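Local coordinates for N-terminal acetyltransferase B complex subunit MDM20 (Candida albicans, PDB 5K04), which probably serves as the non-catalytic subunit of the NatB N-terminal acetyltransferase complex, forming a TPR-like helical scaffold that supports co-translational protein acetylation by its partner, at residues A[112-117]-A[134-139]; A[141-146]-A[177-182]; A[148-153]-A[188-193]. One frame throughout, in Å; residues are numbered along the deposited sequence.

The three contacts follow one run of consecutive helices in this mainly helical, strand-free chain. Interaction 1 joins helices 109-120 and 126-138 and closes before the other two open. Interactions 2 and 3 share helix 143-157 and alternate in sequence, pairing it with parts of the chain at or beyond the end of helix 162-177. Their centres lie about 10 Å apart, and that of interaction 1 is about 16 Å from interaction 2 and 17 Å from interaction 3. Direct contacts connect all three, including probable hydrogen bonds between Asn137 OD1 and Thr146 OG1 and between Glu177 OE2 and Tyr191 OH. The arrangement, including the loop joined in interaction 2, is consistent with a TPR-like superhelix.

Interaction 1. Residues A[112-117]-A[134-139]; sequences LCLSWF and MYLNKN
Cys113 projects between Tyr135 and Leu136, and its two side-chain atoms divide the work. CB lies 3.8 Å from CD1 of Leu136, while SG approaches CB of Tyr135 to 3.9 Å. The sulfur stands anti to its own carbonyl carbon (chi1 -76°), which carries it beyond CB toward the opposing helix, where it also comes within 4.1 Å of Leu136 CB. The two methyls of Leu136 go to different partners: CD1 meets Cys113, whereas CD2 makes a looser contact of 4.3 Å with CD2 of Leu114. The bond from CA to CB of Leu114 is not aimed at the other helix, so this residue takes part through its branch tip.

Helices 109-120 and 126-138 are successive in the chain and run nearly antiparallel, at 159° between local axes 10.1 Å apart, an up-and-down helical hairpin of the kind that builds TPR-like superhelices. Cys113 and Leu136 have the nearest CA atoms, 6.3 Å apart, which puts the small thiol where the backbones are closest.

One turn further along helix 109-120, the bulky rings fill a different part of the interface. Trp116 presents the edge of its indole: CZ3 meets CD2 of Tyr135 at 4.0 Å, close to the indole plane, and the two side chains cross obliquely without stacking. The preceding residue, Met134, folds its CE over the centre of one face of the Tyr135 ring. Beyond the ring, the Tyr135 hydroxyl is hydrogen-bonded to Glu99, and Trp116 stacks on Tyr98, both residues of helix 91-104; on another side Leu136 packs against His145 and Trp148 of helix 143-157.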
loop_
_atom_site.group_PDB
_atom_site.type_symbol
_atom_site.label_atom_id
_atom_site.label_comp_id
_atom_site.label_asym_id
_atom_site.label_seq_id
_atom_site.Cartn_x
_atom_site.Cartn_y
_atom_site.Cartn_z
ATOM N N LEU A 112 15.136 -10.798 -28.594
ATOM C CA LEU A 112 13.977 -11.638 -28.316
ATOM C C LEU A 112 13.779 -11.812 -26.814
ATOM O O LEU A 112 12.663 -11.666 -26.304
ATOM C CB LEU A 112 14.130 -12.998 -28.990
ATOM C CG LEU A 112 14.019 -13.103 -30.509
ATOM C CD1 LEU A 112 14.401 -14.508 -30.939
ATOM C CD2 LEU A 112 12.615 -12.751 -30.985
ATOM N N CYS A 113 14.865 -12.106 -26.093
ATOM C CA CYS A 113 14.777 -12.356 -24.660
ATOM C C CYS A 113 14.279 -11.124 -23.908
ATOM O O CYS A 113 13.463 -11.247 -22.990
ATOM C CB CYS A 113 16.136 -12.825 -24.132
ATOM S SG CYS A 113 16.558 -14.528 -24.525
ATOM N N LEU A 114 14.700 -9.920 -24.330
ATOM C CA LEU A 114 14.278 -8.702 -23.631
ATOM C C LEU A 114 12.804 -8.396 -23.867
ATOM O O LEU A 114 12.117 -7.919 -22.957
ATOM C CB LEU A 114 15.144 -7.507 -24.053
ATOM C CG LEU A 114 16.618 -7.607 -23.621
ATOM C CD1 LEU A 114 17.432 -6.387 -24.037
ATOM C CD2 LEU A 114 16.771 -7.875 -22.120
ATOM N N SER A 115 12.303 -8.647 -25.084
ATOM C CA SER A 115 10.864 -8.541 -25.349
ATOM C C SER A 115 10.085 -9.558 -24.514
ATOM O O SER A 115 9.107 -9.216 -23.842
ATOM C CB SER A 115 10.608 -8.740 -26.850
ATOM O OG SER A 115 9.249 -8.994 -27.144
ATOM N N TRP A 116 10.521 -10.825 -24.561
ATOM C CA TRP A 116 9.995 -11.888 -23.710
ATOM C C TRP A 116 9.929 -11.458 -22.251
ATOM O O TRP A 116 8.920 -11.663 -21.569
ATOM C CB TRP A 116 10.896 -13.116 -23.859
ATOM C CG TRP A 116 10.315 -14.385 -23.382
ATOM C CD1 TRP A 116 9.070 -14.573 -22.848
ATOM C CD2 TRP A 116 10.944 -15.674 -23.406
ATOM N NE1 TRP A 116 8.888 -15.898 -22.537
ATOM C CE2 TRP A 116 10.027 -16.593 -22.863
ATOM C CE3 TRP A 116 12.199 -16.130 -23.811
ATOM C CZ2 TRP A 116 10.326 -17.947 -22.722
ATOM C CZ3 TRP A 116 12.497 -17.475 -23.680
ATOM C CH2 TRP A 116 11.563 -18.371 -23.142
ATOM N N PHE A 117 11.014 -10.869 -21.755
ATOM C CA PHE A 117 11.104 -10.511 -20.346
ATOM C C PHE A 117 10.208 -9.320 -20.026
ATOM O O PHE A 117 9.449 -9.350 -19.053
ATOM C CB PHE A 117 12.570 -10.222 -19.997
ATOM C CG PHE A 117 12.779 -9.652 -18.625
ATOM C CD1 PHE A 117 12.427 -10.373 -17.489
ATOM C CD2 PHE A 117 13.351 -8.401 -18.470
ATOM C CE1 PHE A 117 12.625 -9.839 -16.222
ATOM C CE2 PHE A 117 13.560 -7.865 -17.210
ATOM C CZ PHE A 117 13.194 -8.587 -16.081
ATOM N N MET A 134 18.376 -17.818 -18.675
ATOM C CA MET A 134 19.213 -18.932 -19.103
ATOM C C MET A 134 19.605 -18.790 -20.574
ATOM O O MET A 134 20.786 -18.886 -20.926
ATOM C CB MET A 134 18.493 -20.263 -18.846
ATOM C CG MET A 134 19.333 -21.532 -19.155
ATOM S SD MET A 134 19.329 -22.011 -20.868
ATOM C CE MET A 134 17.627 -22.503 -20.947
ATOM N N TYR A 135 18.618 -18.574 -21.451
ATOM C CA TYR A 135 18.919 -18.351 -22.866
ATOM C C TYR A 135 19.795 -17.119 -23.054
ATOM O O TYR A 135 20.743 -17.128 -23.845
ATOM C CB TYR A 135 17.627 -18.195 -23.668
ATOM C CG TYR A 135 16.901 -19.490 -23.951
ATOM C CD1 TYR A 135 17.381 -20.374 -24.904
ATOM C CD2 TYR A 135 15.720 -19.816 -23.287
ATOM C CE1 TYR A 135 16.718 -21.561 -25.191
ATOM C CE2 TYR A 135 15.044 -21.008 -23.570
ATOM C CZ TYR A 135 15.557 -21.877 -24.524
ATOM O OH TYR A 135 14.924 -23.060 -24.822
ATOM N N LEU A 136 19.493 -16.055 -22.323
ATOM C CA LEU A 136 20.195 -14.795 -22.501
ATOM C C LEU A 136 21.642 -14.889 -22.031
ATOM O O LEU A 136 22.512 -14.163 -22.525
ATOM C CB LEU A 136 19.438 -13.704 -21.748
ATOM C CG LEU A 136 19.910 -12.275 -21.972
ATOM C CD1 LEU A 136 19.805 -11.911 -23.447
ATOM C CD2 LEU A 136 19.097 -11.328 -21.110
ATOM N N ASN A 137 21.913 -15.770 -21.083
ATOM C CA ASN A 137 23.256 -15.936 -20.566
ATOM C C ASN A 137 24.067 -16.938 -21.372
ATOM O O ASN A 137 25.304 -16.919 -21.311
ATOM C CB ASN A 137 23.183 -16.377 -19.108
ATOM C CG ASN A 137 24.539 -16.527 -18.485
ATOM O OD1 ASN A 137 25.266 -15.541 -18.301
ATOM N ND2 ASN A 137 24.891 -17.766 -18.136
ATOM N N LYS A 138 23.399 -17.817 -22.116
ATOM C CA LYS A 138 24.119 -18.760 -22.955
ATOM C C LYS A 138 24.685 -18.042 -24.172
ATOM O O LYS A 138 25.899 -18.042 -24.406
ATOM C CB LYS A 138 23.179 -19.901 -23.345
ATOM C CG LYS A 138 23.828 -21.064 -24.063
ATOM C CD LYS A 138 23.107 -22.373 -23.762
ATOM C CE LYS A 138 23.047 -22.648 -22.263
ATOM N NZ LYS A 138 24.397 -22.587 -21.608
ATOM N N ASN A 139 23.813 -17.384 -24.932
ATOM C CA ASN A 139 24.199 -16.457 -25.997
ATOM C C ASN A 139 24.370 -15.042 -25.442
ATOM O O ASN A 139 23.794 -14.074 -25.931
ATOM C CB ASN A 139 23.169 -16.494 -27.124
ATOM C CG ASN A 139 23.034 -17.881 -27.771
ATOM O OD1 ASN A 139 23.969 -18.686 -27.760
ATOM N ND2 ASN A 139 21.859 -18.152 -28.346
#

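Interaction 2. Residues A[141-146]-A[177-182]; sequences KSRLHT and EGLQPF
Arg143 delivers its guanidinium to the backbone carbonyl of Leu179, with NH2 2.8 Å from O and an N-H...O angle of 147°. The donor is tilted 21° from the carbonyl plane. NH1 reaches the same oxygen at 3.2 Å in a weak second bond, so both terminal nitrogens converge on one acceptor. NH2 also has a weak, longer bond of 3.4 Å to Pro181 O, just after the cis peptide that precedes this proline. An extended chain from CG to NE carries the group this far, and Glu187 of helix 185-192 forms a salt bridge with NH2.

Packing begins directly beside the polar grip. Leu179 CB lies over one face of the guanidinium, 3.8 Å from NH2, and Leu179 CD2 comes within 4.1 Å of Arg143 CG. Further out, Thr146 CG2 meets Leu179 CD1 at 3.9 Å; this methyl is anti to the backbone N, while OG1 hydrogen-bonds to Asn137 of helix 126-138. Ser142 caps the start of helix 143-157, its OG accepting from His145 N. On the other segment, a type I turn from Glu177 to Gln180 holds Leu179 just beyond the end of helix 162-177.

The chemistry is that of a charged side chain gripping chiefly one main-chain carbonyl, with a weak second one, in an irregular connection, and Glu187 probably balances its charge at the protein surface.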
loop_
_atom_site.group_PDB
_atom_site.type_symbol
_atom_site.label_atom_id
_atom_site.label_comp_id
_atom_site.label_asym_id
_atom_site.label_seq_id
_atom_site.Cartn_x
_atom_site.Cartn_y
_atom_site.Cartn_z
ATOM N N LYS A 141 27.538 -12.523 -23.680
ATOM C CA LYS A 141 28.871 -12.160 -23.198
ATOM C C LYS A 141 28.770 -11.069 -22.145
ATOM O O LYS A 141 29.442 -10.035 -22.227
ATOM C CB LYS A 141 29.744 -11.709 -24.365
ATOM C CG LYS A 141 29.972 -12.766 -25.435
ATOM C CD LYS A 141 31.334 -13.425 -25.259
ATOM C CE LYS A 141 32.446 -12.381 -25.277
ATOM N NZ LYS A 141 33.806 -12.981 -25.141
ATOM N N SER A 142 27.910 -11.277 -21.149
ATOM C CA SER A 142 27.510 -10.199 -20.259
ATOM C C SER A 142 27.580 -10.651 -18.812
ATOM O O SER A 142 26.845 -11.551 -18.392
ATOM C CB SER A 142 26.106 -9.711 -20.595
ATOM O OG SER A 142 25.663 -8.749 -19.652
ATOM N N ARG A 143 28.477 -10.020 -18.064
ATOM C CA ARG A 143 28.496 -10.144 -16.614
ATOM C C ARG A 143 27.130 -9.810 -16.010
ATOM O O ARG A 143 26.647 -10.509 -15.114
ATOM C CB ARG A 143 29.581 -9.207 -16.094
ATOM C CG ARG A 143 29.770 -9.190 -14.646
ATOM C CD ARG A 143 30.882 -8.217 -14.316
ATOM N NE ARG A 143 31.188 -8.372 -12.908
ATOM C CZ ARG A 143 32.087 -9.228 -12.437
ATOM N NH1 ARG A 143 32.771 -10.002 -13.279
ATOM N NH2 ARG A 143 32.297 -9.308 -11.127
ATOM N N LEU A 144 26.494 -8.742 -16.505
ATOM C CA LEU A 144 25.167 -8.357 -16.034
ATOM C C LEU A 144 24.173 -9.500 -16.198
ATOM O O LEU A 144 23.413 -9.810 -15.274
ATOM C CB LEU A 144 24.688 -7.119 -16.796
ATOM C CG LEU A 144 23.304 -6.601 -16.362
ATOM C CD1 LEU A 144 23.298 -6.272 -14.881
ATOM C CD2 LEU A 144 22.867 -5.395 -17.155
ATOM N N HIS A 145 24.172 -10.141 -17.380
ATOM C CA HIS A 145 23.232 -11.225 -17.661
ATOM C C HIS A 145 23.494 -12.438 -16.782
ATOM O O HIS A 145 22.551 -13.141 -16.399
ATOM C CB HIS A 145 23.299 -11.609 -19.140
ATOM C CG HIS A 145 22.813 -10.524 -20.046
ATOM N ND1 HIS A 145 23.018 -10.536 -21.408
ATOM C CD2 HIS A 145 22.140 -9.380 -19.774
ATOM C CE1 HIS A 145 22.503 -9.440 -21.936
ATOM N NE2 HIS A 145 21.966 -8.722 -20.966
ATOM N N THR A 146 24.763 -12.712 -16.465
ATOM C CA THR A 146 25.056 -13.793 -15.529
ATOM C C THR A 146 24.474 -13.486 -14.153
ATOM O O THR A 146 23.927 -14.370 -13.477
ATOM C CB THR A 146 26.567 -14.016 -15.466
ATOM O OG1 THR A 146 27.051 -14.281 -16.787
ATOM C CG2 THR A 146 26.887 -15.193 -14.560
ATOM N N GLU A 177 30.289 -17.422 -8.233
ATOM C CA GLU A 177 31.707 -17.724 -8.080
ATOM C C GLU A 177 32.457 -17.480 -9.384
ATOM O O GLU A 177 33.597 -17.002 -9.360
ATOM C CB GLU A 177 31.878 -19.163 -7.555
ATOM C CG GLU A 177 31.439 -19.299 -6.054
ATOM C CD GLU A 177 31.288 -20.737 -5.512
ATOM O OE1 GLU A 177 31.372 -21.718 -6.291
ATOM O OE2 GLU A 177 31.079 -20.870 -4.276
ATOM N N GLY A 178 31.806 -17.712 -10.534
ATOM C CA GLY A 178 32.411 -17.449 -11.839
ATOM C C GLY A 178 32.730 -15.982 -12.113
ATOM O O GLY A 178 33.499 -15.696 -13.037
ATOM N N LEU A 179 32.168 -15.057 -11.329
ATOM C CA LEU A 179 32.320 -13.619 -11.538
ATOM C C LEU A 179 33.371 -12.994 -10.632
ATOM O O LEU A 179 33.589 -11.780 -10.701
ATOM C CB LEU A 179 30.987 -12.911 -11.323
ATOM C CG LEU A 179 29.891 -13.416 -12.262
ATOM C CD1 LEU A 179 28.554 -12.746 -11.961
ATOM C CD2 LEU A 179 30.320 -13.185 -13.710
ATOM N N GLN A 180 34.001 -13.784 -9.771
ATOM C CA GLN A 180 35.019 -13.238 -8.897
ATOM C C GLN A 180 36.226 -12.792 -9.721
ATOM O O GLN A 180 36.554 -13.412 -10.733
ATOM C CB GLN A 180 35.443 -14.271 -7.853
ATOM C CG GLN A 180 34.425 -14.470 -6.741
ATOM C CD GLN A 180 34.714 -15.695 -5.926
ATOM O OE1 GLN A 180 34.850 -15.628 -4.705
ATOM N NE2 GLN A 180 34.830 -16.835 -6.604
ATOM N N PRO A 181 36.919 -11.720 -9.291
ATOM C CA PRO A 181 36.645 -10.958 -8.057
ATOM C C PRO A 181 35.449 -10.029 -8.207
ATOM O O PRO A 181 35.198 -9.525 -9.305
ATOM C CB PRO A 181 37.937 -10.155 -7.852
ATOM C CG PRO A 181 38.446 -9.928 -9.268
ATOM C CD PRO A 181 38.078 -11.182 -10.035
ATOM N N PHE A 182 34.721 -9.818 -7.114
ATOM C CA PHE A 182 33.521 -8.999 -7.142
ATOM C C PHE A 182 33.882 -7.518 -7.227
ATOM O O PHE A 182 34.854 -7.058 -6.625
ATOM C CB PHE A 182 32.654 -9.272 -5.899
ATOM C CG PHE A 182 32.157 -10.688 -5.808
ATOM C CD1 PHE A 182 31.460 -11.261 -6.854
ATOM C CD2 PHE A 182 32.411 -11.462 -4.690
ATOM C CE1 PHE A 182 31.016 -12.571 -6.781
ATOM C CE2 PHE A 182 31.960 -12.764 -4.615
ATOM C CZ PHE A 182 31.264 -13.319 -5.664
#

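Interaction 3. Residues A[148-153]-A[188-193]; sequences WYAFSF and IYVYTL
Phe151 and Leu193 make the tightest part of this contact. Leu193 CD1 sits 3.9 Å from CD1 of the ring and 4.0 Å from CE1, approaching the ring obliquely. CG of Phe151 is anti to the backbone N (chi1 -175°), while the bond from CA to CB of Leu193 points toward segment 148-153.

Val190 fills the same close region from the next turn back. Its methyls are split: CG1, anti to the backbone N, lies 4.2 Å from Phe151 N and 4.3 Å from Ala150 CB, whereas CG2 approaches Phe151 CD1 at 4.3 Å. Phe151 and Val190 also have the nearest CA atoms, 6.2 Å apart. From outside, Met176 of helix 162-177 touches Ala150 and Val190, and Phe489 of helix 489-503 meets the Phe151 ring and Val190.

The contact of the Phe151 ring with Tyr189 is looser. Tyr189, partly exposed as Leu193 also is, brings only CE2 to Phe151 CE1, at 4.5 Å, near the tyrosine ring plane and thus at its edge; Phe151, Ala150 and Val190 are buried.

Helices 143-157 and 185-192 are separated in sequence by helix 162-177, yet run in similar directions, their local axes inclined by 37° and 9.8 Å apart. Such next-but-one parallel pairing accompanies the antiparallel pairing of successive helices in TPR-like superhelices. With no hydrogen bond between the two segments, their direct contact is apolar and non-directional, and neighbouring helices probably help set the placement of this pair.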
loop_
_atom_site.group_PDB
_atom_site.type_symbol
_atom_site.label_atom_id
_atom_site.label_comp_id
_atom_site.label_asym_id
_atom_site.label_seq_id
_atom_site.Cartn_x
_atom_site.Cartn_y
_atom_site.Cartn_z
ATOM N N TRP A 148 21.815 -11.530 -13.550
ATOM C CA TRP A 148 20.379 -11.739 -13.732
ATOM C C TRP A 148 20.003 -13.194 -13.493
ATOM O O TRP A 148 19.143 -13.518 -12.663
ATOM C CB TRP A 148 19.974 -11.335 -15.153
ATOM C CG TRP A 148 19.974 -9.851 -15.404
ATOM C CD1 TRP A 148 20.410 -8.874 -14.556
ATOM C CD2 TRP A 148 19.484 -9.173 -16.580
ATOM N NE1 TRP A 148 20.228 -7.627 -15.132
ATOM C CE2 TRP A 148 19.657 -7.782 -16.367
ATOM C CE3 TRP A 148 18.915 -9.607 -17.783
ATOM C CZ2 TRP A 148 19.298 -6.826 -17.321
ATOM C CZ3 TRP A 148 18.553 -8.655 -18.737
ATOM C CH2 TRP A 148 18.751 -7.281 -18.497
ATOM N N TYR A 149 20.664 -14.081 -14.235
ATOM C CA TYR A 149 20.388 -15.508 -14.170
ATOM C C TYR A 149 20.560 -16.028 -12.747
ATOM O O TYR A 149 19.687 -16.727 -12.224
ATOM C CB TYR A 149 21.320 -16.203 -15.157
ATOM C CG TYR A 149 21.038 -17.649 -15.419
ATOM C CD1 TYR A 149 19.742 -18.155 -15.316
ATOM C CD2 TYR A 149 22.068 -18.519 -15.782
ATOM C CE1 TYR A 149 19.473 -19.494 -15.569
ATOM C CE2 TYR A 149 21.807 -19.874 -16.044
ATOM C CZ TYR A 149 20.504 -20.353 -15.938
ATOM O OH TYR A 149 20.225 -21.679 -16.182
ATOM N N ALA A 150 21.665 -15.639 -12.093
ATOM C CA ALA A 150 21.945 -16.044 -10.715
ATOM C C ALA A 150 20.897 -15.507 -9.753
ATOM O O ALA A 150 20.385 -16.234 -8.888
ATOM C CB ALA A 150 23.332 -15.542 -10.302
ATOM N N PHE A 151 20.590 -14.221 -9.874
ATOM C CA PHE A 151 19.572 -13.624 -9.019
ATOM C C PHE A 151 18.219 -14.307 -9.214
ATOM O O PHE A 151 17.462 -14.477 -8.251
ATOM C CB PHE A 151 19.485 -12.119 -9.305
ATOM C CG PHE A 151 18.545 -11.386 -8.393
ATOM C CD1 PHE A 151 18.837 -11.237 -7.046
ATOM C CD2 PHE A 151 17.369 -10.846 -8.890
ATOM C CE1 PHE A 151 17.959 -10.558 -6.209
ATOM C CE2 PHE A 151 16.502 -10.165 -8.066
ATOM C CZ PHE A 151 16.793 -10.022 -6.721
ATOM N N SER A 152 17.926 -14.741 -10.445
ATOM C CA SER A 152 16.654 -15.393 -10.733
ATOM C C SER A 152 16.530 -16.727 -10.008
ATOM O O SER A 152 15.408 -17.192 -9.787
ATOM C CB SER A 152 16.486 -15.586 -12.245
ATOM O OG SER A 152 17.376 -16.566 -12.760
ATOM N N PHE A 153 17.658 -17.348 -9.630
ATOM C CA PHE A 153 17.597 -18.591 -8.861
ATOM C C PHE A 153 17.178 -18.332 -7.426
ATOM O O PHE A 153 16.462 -19.142 -6.825
ATOM C CB PHE A 153 18.945 -19.302 -8.885
ATOM C CG PHE A 153 19.179 -20.093 -10.125
ATOM C CD1 PHE A 153 18.462 -21.254 -10.363
ATOM C CD2 PHE A 153 20.092 -19.663 -11.077
ATOM C CE1 PHE A 153 18.653 -21.991 -11.538
ATOM C CE2 PHE A 153 20.300 -20.386 -12.245
ATOM C CZ PHE A 153 19.578 -21.558 -12.479
ATOM N N ILE A 188 28.247 -8.917 -4.460
ATOM C CA ILE A 188 28.480 -9.638 -3.213
ATOM C C ILE A 188 27.153 -10.010 -2.562
ATOM O O ILE A 188 26.968 -11.145 -2.102
ATOM C CB ILE A 188 29.368 -8.794 -2.277
ATOM C CG1 ILE A 188 30.769 -8.613 -2.885
ATOM C CG2 ILE A 188 29.447 -9.425 -0.903
ATOM C CD1 ILE A 188 31.689 -7.678 -2.097
ATOM N N TYR A 189 26.197 -9.074 -2.547
ATOM C CA TYR A 189 24.868 -9.375 -2.019
ATOM C C TYR A 189 24.273 -10.615 -2.695
ATOM O O TYR A 189 23.829 -11.549 -2.017
ATOM C CB TYR A 189 23.955 -8.154 -2.185
ATOM C CG TYR A 189 22.481 -8.427 -1.907
ATOM C CD1 TYR A 189 21.982 -8.449 -0.597
ATOM C CD2 TYR A 189 21.584 -8.656 -2.959
ATOM C CE1 TYR A 189 20.627 -8.720 -0.340
ATOM C CE2 TYR A 189 20.225 -8.900 -2.716
ATOM C CZ TYR A 189 19.760 -8.941 -1.406
ATOM O OH TYR A 189 18.442 -9.188 -1.168
ATOM N N VAL A 190 24.292 -10.654 -4.037
ATOM C CA VAL A 190 23.683 -11.768 -4.764
ATOM C C VAL A 190 24.308 -13.080 -4.327
ATOM O O VAL A 190 23.611 -14.070 -4.072
ATOM C CB VAL A 190 23.822 -11.580 -6.288
ATOM C CG1 VAL A 190 23.287 -12.818 -7.024
ATOM C CG2 VAL A 190 23.061 -10.362 -6.742
ATOM N N TYR A 191 25.642 -13.100 -4.248
ATOM C CA TYR A 191 26.371 -14.288 -3.824
ATOM C C TYR A 191 25.870 -14.779 -2.464
ATOM O O TYR A 191 25.616 -15.976 -2.285
ATOM C CB TYR A 191 27.878 -13.967 -3.799
ATOM C CG TYR A 191 28.783 -15.154 -3.609
ATOM C CD1 TYR A 191 28.511 -16.360 -4.224
ATOM C CD2 TYR A 191 29.924 -15.069 -2.820
ATOM C CE1 TYR A 191 29.327 -17.458 -4.039
ATOM C CE2 TYR A 191 30.758 -16.168 -2.642
ATOM C CZ TYR A 191 30.459 -17.357 -3.250
ATOM O OH TYR A 191 31.295 -18.450 -3.074
ATOM N N THR A 192 25.685 -13.854 -1.501
ATOM C CA THR A 192 25.254 -14.244 -0.156
ATOM C C THR A 192 23.885 -14.907 -0.155
ATOM O O THR A 192 23.560 -15.620 0.800
ATOM C CB THR A 192 25.194 -13.046 0.785
ATOM O OG1 THR A 192 24.184 -12.144 0.330
ATOM C CG2 THR A 192 26.543 -12.336 0.861
ATOM N N LEU A 193 23.078 -14.698 -1.201
ATOM C CA LEU A 193 21.765 -15.335 -1.243
ATOM C C LEU A 193 21.857 -16.855 -1.318
ATOM O O LEU A 193 20.864 -17.531 -1.054
ATOM C CB LEU A 193 20.953 -14.811 -2.429
ATOM C CG LEU A 193 20.739 -13.294 -2.463
ATOM C CD1 LEU A 193 20.153 -12.897 -3.813
ATOM C CD2 LEU A 193 19.833 -12.834 -1.296
#